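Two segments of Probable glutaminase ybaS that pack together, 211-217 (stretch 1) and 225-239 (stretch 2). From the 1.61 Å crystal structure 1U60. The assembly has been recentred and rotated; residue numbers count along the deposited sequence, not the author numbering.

Stretch 1 (211-217) TLAAGGV
Stretch 2 (225-239) VLQADNVPYILAEMM

Just past the end of a helix, one backbone carbonyl, that of Gly 216, accepts two consecutive amides from the other stretch. Val 225 N donates to Gly 216 O at 2.8 Å with an N-H...O angle of 154°, and Leu 226 N donates to the same Gly 216 O at 3.0 Å, almost straight at 172°.

The helix of stretch 1, which begins earlier in the chain, ends just before this turn. Thr 211, Leu 212 and Ala 213 are helical, and Ala 214 leaves helical angles at phi/psi -82/11. Gly 215 then takes 70/30 and Gly 216 107/3. Two bonds tie the turn back on the helix: Gly 215 N donates to Leu 212 O at 3.0 Å and Gly 216 N to Thr 211 O at 2.8 Å. Positive phi favours glycine at 215. At 216 the demand is stricter: an ideal CB would lie 2.3 Å from Leu 226 O, a clash, and would also be jammed against the carbonyl of Gly 215.

The backbones come close here. The CA atoms of Gly 216 and Leu 226 are 4.3 Å apart, those of Gly 215 and Ala 228 4.6 Å, so the register runs backward: advancing along one stretch means retreating along the other. Gly 215 O lies 3.2 Å from Ala 228 CA in a CA-H...O contact with an angle of 135° at the hydrogen.

In stretch 2, Val 225 is at -100/-41 with chi1 t. The chain is extended at Leu 226 (-120/156) and Gln 227 (-71/135), has helical angles from Ala 228 and is helical by Val 231, continuing past Met 239. Val 231, chi1 t, points its CA-to-CB bond toward stretch 1. Its CG2 lies 3.8 Å from Gly 216 N, while its CG1 lies 3.4 Å from Leu 212 O.

The apolar part of the contact centres on one knob. The CA-to-CB bond of Leu 212 (m,t) points sideways, but the end of the side chain comes nearer and sits among Val 231, Ile 234, Leu 235 and Met 238, whose i, i+3, i+4, i+7 spacing places them along one face of the helix. Leu 212 CD2 meets Ile 234 CD1 at 3.9 Å and Leu 226 CD1 at 3.8 Å; Leu 212 CD1 lies 4.2 Å from both Leu 235 CD2 and Met 238 SD. Leu 226, Ile 234 and Leu 235 are all m,t, and Met 238 is m,t,p. The rule is compact: at Gly 216 there is no room for a CB, and one leucine sits as a knob among four helix side chains.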

# COMPACT_ATOMS: atom_id res chain seq x y z
N THR A 211 5.02 -19.70 -3.31
CA THR A 211 6.34 -19.68 -2.69
C THR A 211 6.41 -18.49 -1.72
O THR A 211 6.89 -18.63 -0.59
CB THR A 211 7.43 -19.62 -3.74
OG1 THR A 211 7.39 -20.82 -4.56
CG2 THR A 211 8.79 -19.54 -3.05
N LEU A 212 5.88 -17.34 -2.14
CA LEU A 212 5.85 -16.19 -1.28
C LEU A 212 4.87 -16.46 -0.13
O LEU A 212 5.18 -16.17 1.04
CB LEU A 212 5.48 -14.97 -2.09
CG LEU A 212 6.42 -14.53 -3.20
CD1 LEU A 212 5.79 -13.40 -4.07
CD2 LEU A 212 7.81 -14.11 -2.63
N ALA A 213 3.69 -17.02 -0.41
CA ALA A 213 2.72 -17.27 0.65
C ALA A 213 3.28 -18.23 1.74
O ALA A 213 2.93 -18.10 2.91
CB ALA A 213 1.39 -17.86 0.08
N ALA A 214 4.13 -19.18 1.32
CA ALA A 214 4.75 -20.18 2.19
C ALA A 214 6.00 -19.65 2.92
O ALA A 214 6.70 -20.42 3.60
CB ALA A 214 5.09 -21.42 1.41
N GLY A 215 6.24 -18.34 2.85
CA GLY A 215 7.37 -17.71 3.50
C GLY A 215 8.69 -18.08 2.85
O GLY A 215 9.75 -18.11 3.51
N GLY A 216 8.65 -18.34 1.56
CA GLY A 216 9.88 -18.51 0.83
C GLY A 216 10.17 -19.94 0.44
O GLY A 216 11.23 -20.21 -0.12
N VAL A 217 9.25 -20.84 0.75
CA VAL A 217 9.37 -22.27 0.42
C VAL A 217 8.46 -22.59 -0.76
O VAL A 217 7.26 -22.38 -0.67
CB VAL A 217 8.97 -23.19 1.61
CG1 VAL A 217 9.04 -24.67 1.26
CG2 VAL A 217 9.87 -22.94 2.83
N VAL A 225 13.61 -21.32 -0.97
CA VAL A 225 14.25 -20.45 -1.96
C VAL A 225 14.61 -19.11 -1.33
O VAL A 225 15.62 -18.56 -1.64
CB VAL A 225 13.29 -20.19 -3.15
CG1 VAL A 225 13.89 -19.29 -4.21
CG2 VAL A 225 12.85 -21.45 -3.74
N LEU A 226 13.72 -18.56 -0.50
CA LEU A 226 13.95 -17.28 0.15
C LEU A 226 13.93 -17.39 1.68
O LEU A 226 13.25 -18.24 2.21
CB LEU A 226 12.85 -16.30 -0.26
CG LEU A 226 12.54 -16.20 -1.76
CD1 LEU A 226 11.34 -15.25 -1.97
CD2 LEU A 226 13.77 -15.72 -2.57
N GLN A 227 14.59 -16.46 2.36
CA GLN A 227 14.46 -16.38 3.79
C GLN A 227 13.09 -15.86 4.12
O GLN A 227 12.65 -14.89 3.51
CB GLN A 227 15.49 -15.43 4.39
CG GLN A 227 16.91 -15.90 4.18
CD GLN A 227 17.90 -14.79 4.45
OE1 GLN A 227 18.51 -14.23 3.51
NE2 GLN A 227 18.02 -14.42 5.71
N ALA A 228 12.43 -16.48 5.08
CA ALA A 228 11.12 -16.05 5.51
C ALA A 228 11.04 -14.55 5.82
O ALA A 228 10.04 -13.88 5.50
CB ALA A 228 10.66 -16.88 6.70
N ASP A 229 12.10 -14.02 6.46
CA ASP A 229 12.08 -12.64 6.93
C ASP A 229 12.14 -11.66 5.76
O ASP A 229 11.84 -10.50 5.94
CB ASP A 229 13.25 -12.34 7.87
CG ASP A 229 13.06 -12.92 9.26
OD1 ASP A 229 11.91 -13.21 9.71
OD2 ASP A 229 14.05 -13.10 9.99
N ASN A 230 12.57 -12.12 4.60
CA ASN A 230 12.60 -11.27 3.39
C ASN A 230 11.25 -11.13 2.72
O ASN A 230 11.04 -10.16 2.03
CB ASN A 230 13.66 -11.72 2.38
CG ASN A 230 15.07 -11.33 2.83
OD1 ASN A 230 15.22 -10.32 3.54
ND2 ASN A 230 16.09 -12.09 2.43
N VAL A 231 10.36 -12.09 2.91
CA VAL A 231 9.12 -12.11 2.14
C VAL A 231 8.23 -10.91 2.43
O VAL A 231 7.66 -10.35 1.49
CB VAL A 231 8.40 -13.44 2.28
CG1 VAL A 231 7.10 -13.41 1.54
CG2 VAL A 231 9.26 -14.55 1.64
N PRO A 232 8.04 -10.49 3.68
CA PRO A 232 7.15 -9.33 3.90
C PRO A 232 7.59 -8.07 3.15
O PRO A 232 6.74 -7.25 2.81
CB PRO A 232 7.17 -9.15 5.43
CG PRO A 232 7.44 -10.49 5.91
CD PRO A 232 8.51 -11.06 4.97
N TYR A 233 8.89 -7.90 2.89
CA TYR A 233 9.38 -6.72 2.16
C TYR A 233 8.91 -6.80 0.72
O TYR A 233 8.55 -5.81 0.10
CB TYR A 233 10.89 -6.69 2.18
CG TYR A 233 11.48 -6.51 3.57
CD1 TYR A 233 11.36 -5.30 4.26
CD2 TYR A 233 12.15 -7.57 4.19
CE1 TYR A 233 11.88 -5.15 5.52
CE2 TYR A 233 12.69 -7.42 5.44
CZ TYR A 233 12.53 -6.22 6.11
OH TYR A 233 13.09 -6.07 7.34
N ILE A 234 8.97 -8.01 0.18
CA ILE A 234 8.52 -8.24 -1.23
C ILE A 234 7.03 -7.93 -1.37
O ILE A 234 6.60 -7.22 -2.29
CB ILE A 234 8.76 -9.64 -1.68
CG1 ILE A 234 10.24 -9.95 -1.66
CG2 ILE A 234 8.17 -9.86 -3.06
CD1 ILE A 234 10.50 -11.43 -1.74
N LEU A 235 6.25 -8.45 -0.46
CA LEU A 235 4.81 -8.22 -0.46
C LEU A 235 4.41 -6.77 -0.21
O LEU A 235 3.44 -6.30 -0.81
CB LEU A 235 4.14 -9.15 0.57
CG LEU A 235 4.31 -10.67 0.34
CD1 LEU A 235 3.52 -11.46 1.30
CD2 LEU A 235 3.95 -11.09 -1.12
N ALA A 236 5.16 -6.07 0.64
CA ALA A 236 4.91 -4.66 0.88
C ALA A 236 5.12 -3.88 -0.41
O ALA A 236 4.27 -3.04 -0.79
CB ALA A 236 5.81 -4.11 1.95
N GLU A 237 6.21 -4.16 -1.10
CA GLU A 237 6.49 -3.48 -2.36
C GLU A 237 5.37 -3.74 -3.38
O GLU A 237 4.93 -2.79 -4.07
CB GLU A 237 7.84 -3.91 -2.94
CG GLU A 237 9.10 -3.52 -2.10
CD GLU A 237 9.64 -2.13 -2.23
OE1 GLU A 237 8.90 -1.19 -2.67
OE2 GLU A 237 10.86 -1.95 -1.85
N MET A 238 4.91 -4.98 -3.45
CA MET A 238 3.80 -5.34 -4.32
C MET A 238 2.53 -4.56 -3.93
O MET A 238 1.85 -4.03 -4.81
CB MET A 238 3.52 -6.84 -4.27
CG MET A 238 4.60 -7.68 -5.02
SD MET A 238 4.54 -9.44 -4.64
CE MET A 238 2.97 -9.90 -5.38
N MET A 239 2.21 -4.47 -2.64
CA MET A 239 0.98 -3.76 -2.24
C MET A 239 1.08 -2.32 -2.72
O MET A 239 0.06 -1.74 -3.09
CB MET A 239 0.77 -3.80 -0.73
CG MET A 239 -0.60 -3.26 -0.24
SD MET A 239 -1.98 -4.20 -0.61
CE MET A 239 -1.68 -5.61 0.12